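Local coordinates for protein thermophilic dibenzothiophene desulfurization enzyme C (Paenibacillus sp. A11-2, PDB 5XDC) that catalyses the flavin-dependent monooxygenation of dibenzothiophene, probably using reduced FMN and oxygen to form the sulfoxide and then the sulfone, at the interface of chains A and B and the interface of chains A and C. Coordinates in Å, arbitrary orientation; residue numbers count along the deposited sequence, not the author numbering. Chains: chain A/B/C, Thermophilic dibenzothiophene desulfurization enzyme C.

Contacts 1 and 2 belong to two different two-fold interfaces that chain A makes, with B and with C, and their C-alpha centres lie about 25 Å apart. They share no residue. A:Ser343 of helix 331-358 faces chain C in contact 2, while B:Tyr360, near the end of helix 331-363 of chain B, faces chain A in contact 1; in chain A the same stretch is split between 358 and 360. Because copies repeat, each subunit uses this region in both interfaces. Contact 1 combines a main-chain hydrogen bond with apolar packing next to the active site; contact 2 is close helix packing. Together they help build the tetramer.

Contact 1: the interface of chains A and B. Residues chain A 204-205, 384, 387; chain B 360, 364, 368.
Short helix 365-369 of chain B, with the end of the long helix before it, docks between two segments of chain A: the loop holding A:Leu205 and the end of helix 376-385 with the loop that follows. A main-chain hydrogen bond, from A:Leu205 N to B:Ala368 O, 2.8 Å long, is likely to help set the register. It is straight at the hydrogen (168°), and the donor lies almost on the extension of the carbonyl bond.

The B:Ala368 methyl points into chain A, its CB 3.7 Å from A:Thr384 OG1 and also against A:Leu387 CD1. A:Leu387 places its CG anti to its own carbonyl carbon (chi1 -56°), and its two methyls rest on carbonyl oxygens at the C-terminal end of helix 331-363 of chain B. One prong, A:Leu387 CD1, reaches B:Gly364 O at 3.6 Å and also touches B:Tyr360 CB. The other, A:Leu387 CD2, rests 3.5 Å from B:Tyr360 O. With an alanine at A:Leu387 both prongs would go, which would probably open a gap beside the B:Ala368 methyl and leave this helix end less firmly seated.

The patch lies beside the active site: A:Thr384 also lines the indole pocket, while B:Ala365 and B:Arg366, which start the docked helix, correspond to residues that bind FMN in another crystal structure of this protein. The interface may therefore help to shape the active site. At the far end A:Leu205 crosses B:Tyr360 at a slant, its CD2 above the hydroxyl at the phenol end, off the ring plane and not over the ring centre, 3.7 Å from B:Tyr360 OH.

Contact 2: the interface of chains A and C. Residues chain A 343, 398-399, 401-402; chain C 300, 303-304.
Helix 391-404 of chain A lies against helix 293-325 of chain C, and A:Val398 and A:Phe402, one turn apart, meet C:Gly300 and C:Ala303 there. The backbones come near enough for A:Gly399 CA and C:Gly300 CA to be 3.5 Å apart, a spacing that the lack of side chains at both positions permits.

A:Val398 can be followed outward. A:Val398 CB approaches the carbonyl of C:Gly300, with C:Gly300 O at 4.1 Å. The A:Val398 CG1 branch, anti to the backbone N (chi1 178°), continues in the same direction and comes to 3.8 Å from C:Gly300 O. At this tip A:Val398 CG1 also packs on C:Ala303 CB, at 3.9 Å, and lies near the backbone N of C:Ala304. This methyl thus lies beside the point where C:Gly300 O and C:Ala304 N come together along the C helix.

The C:Ala303 methyl sits between A:Val398 and A:Phe402. C:Ala303 CB is 4.0 Å from A:Phe402 CB and lies off the ring plane and beyond its CG-CD1 edge, about equally far from A:Phe402 CG and CD1, not over the ring. The indole of A:Trp401 backs this ring from its own chain: CZ3 meets the phenyl edge in the ring plane, which should limit its freedom to swing.

A second helix of chain A, 331-358, adds A:Ser343 beside A:Val398, against C:Ala304. A:Ser343 CB lies 3.6 Å from C:Ala304 O, whereas A:Ser343 OG leans towards the alpha carbon, with C:Ala304 CA at 3.3 Å; these are packing contacts. C:Ala303 and C:Ala304 therefore fit against two separate helices of chain A. Small residues on the C helix allow this close approach, and the patch, repeated by two-fold symmetry, helps to join subunits A and C within the tetramer.

Contact 1: the interface of chains A and B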
# COMPACT_ATOMS: atom_id res chain seq x y z
N SER A 204 -25.98 3.12 -14.43
CA SER A 204 -24.68 2.70 -13.95
C SER A 204 -24.41 3.18 -12.53
O SER A 204 -25.10 4.05 -12.00
CB SER A 204 -23.61 3.24 -14.90
OG SER A 204 -23.71 4.64 -14.95
N LEU A 205 -23.36 2.61 -11.92
CA LEU A 205 -22.93 3.04 -10.60
C LEU A 205 -22.48 4.50 -10.62
O LEU A 205 -22.94 5.32 -9.81
CB LEU A 205 -21.80 2.14 -10.10
CG LEU A 205 -21.10 2.58 -8.82
CD1 LEU A 205 -22.05 2.48 -7.65
CD2 LEU A 205 -19.85 1.73 -8.56
N THR A 384 -16.15 3.40 -11.73
CA THR A 384 -16.78 2.91 -12.95
C THR A 384 -15.82 3.00 -14.13
O THR A 384 -15.55 2.00 -14.80
CB THR A 384 -18.06 3.69 -13.22
OG1 THR A 384 -18.99 3.47 -12.15
CG2 THR A 384 -18.72 3.24 -14.51
N LEU A 387 -12.46 0.88 -14.94
CA LEU A 387 -12.62 -0.48 -15.41
C LEU A 387 -12.74 -0.57 -16.93
O LEU A 387 -12.86 -1.67 -17.45
CB LEU A 387 -13.84 -1.10 -14.76
CG LEU A 387 -13.84 -1.09 -13.23
CD1 LEU A 387 -15.20 -1.54 -12.73
CD2 LEU A 387 -12.75 -1.98 -12.67
N TYR B 360 -13.80 -4.57 -7.53
CA TYR B 360 -14.31 -4.24 -8.86
C TYR B 360 -13.27 -4.55 -9.93
O TYR B 360 -13.62 -4.96 -11.05
CB TYR B 360 -14.71 -2.76 -8.94
CG TYR B 360 -16.10 -2.46 -8.42
CD1 TYR B 360 -17.21 -2.59 -9.26
CD2 TYR B 360 -16.31 -2.03 -7.12
CE1 TYR B 360 -18.49 -2.31 -8.80
CE2 TYR B 360 -17.60 -1.74 -6.66
CZ TYR B 360 -18.67 -1.89 -7.50
OH TYR B 360 -19.94 -1.63 -7.06
N GLY B 364 -14.61 -6.55 -13.25
CA GLY B 364 -14.64 -5.92 -14.56
C GLY B 364 -15.74 -4.88 -14.70
O GLY B 364 -16.56 -4.66 -13.80
N ALA B 368 -19.82 -2.51 -12.56
CA ALA B 368 -20.14 -1.11 -12.27
C ALA B 368 -21.13 -0.52 -13.26
O ALA B 368 -21.90 0.38 -12.89
CB ALA B 368 -18.88 -0.25 -12.29

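Contact 2: the interface of chains A and C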
# COMPACT_ATOMS: atom_id res chain seq x y z
N SER A 343 1.78 4.46 -18.26
CA SER A 343 2.32 4.74 -16.94
C SER A 343 1.49 5.79 -16.22
O SER A 343 1.15 5.65 -15.04
CB SER A 343 3.78 5.19 -17.05
OG SER A 343 4.62 4.13 -17.50
N VAL A 398 3.62 -2.17 -19.54
CA VAL A 398 4.77 -1.40 -19.12
C VAL A 398 5.87 -2.34 -18.66
O VAL A 398 7.06 -2.09 -18.89
CB VAL A 398 4.37 -0.40 -18.02
CG1 VAL A 398 5.56 0.37 -17.53
CG2 VAL A 398 3.34 0.59 -18.56
N GLY A 399 5.51 -3.43 -17.97
CA GLY A 399 6.51 -4.38 -17.51
C GLY A 399 7.18 -5.12 -18.66
O GLY A 399 8.39 -5.35 -18.65
N TRP A 401 7.56 -3.93 -21.68
CA TRP A 401 8.50 -2.96 -22.24
C TRP A 401 9.77 -2.87 -21.42
O TRP A 401 10.88 -2.96 -21.95
CB TRP A 401 7.83 -1.58 -22.34
CG TRP A 401 8.82 -0.44 -22.49
CD1 TRP A 401 9.52 -0.10 -23.61
CD2 TRP A 401 9.23 0.51 -21.47
NE1 TRP A 401 10.31 0.98 -23.38
CE2 TRP A 401 10.17 1.37 -22.07
CE3 TRP A 401 8.90 0.70 -20.12
CZ2 TRP A 401 10.77 2.41 -21.37
CZ3 TRP A 401 9.50 1.73 -19.43
CH2 TRP A 401 10.43 2.58 -20.06
N PHE A 402 9.64 -2.67 -20.10
CA PHE A 402 10.84 -2.39 -19.33
C PHE A 402 11.75 -3.61 -19.26
O PHE A 402 12.98 -3.49 -19.40
CB PHE A 402 10.50 -1.92 -17.91
CG PHE A 402 11.70 -1.44 -17.17
CD1 PHE A 402 12.14 -0.14 -17.30
CD2 PHE A 402 12.45 -2.32 -16.40
CE1 PHE A 402 13.28 0.29 -16.65
CE2 PHE A 402 13.59 -1.89 -15.76
CZ PHE A 402 14.01 -0.59 -15.89
N GLY C 300 6.31 -3.72 -14.10
CA GLY C 300 5.40 -2.74 -14.67
C GLY C 300 4.95 -1.72 -13.64
O GLY C 300 4.92 -0.51 -13.93
N ALA C 303 8.12 0.48 -12.85
CA ALA C 303 8.54 1.28 -14.00
C ALA C 303 7.53 2.38 -14.29
O ALA C 303 7.92 3.50 -14.62
CB ALA C 303 8.72 0.40 -15.24
N ALA C 304 6.24 2.09 -14.14
CA ALA C 304 5.21 3.09 -14.40
C ALA C 304 5.33 4.26 -13.43
O ALA C 304 5.29 5.43 -13.83
CB ALA C 304 3.83 2.45 -14.31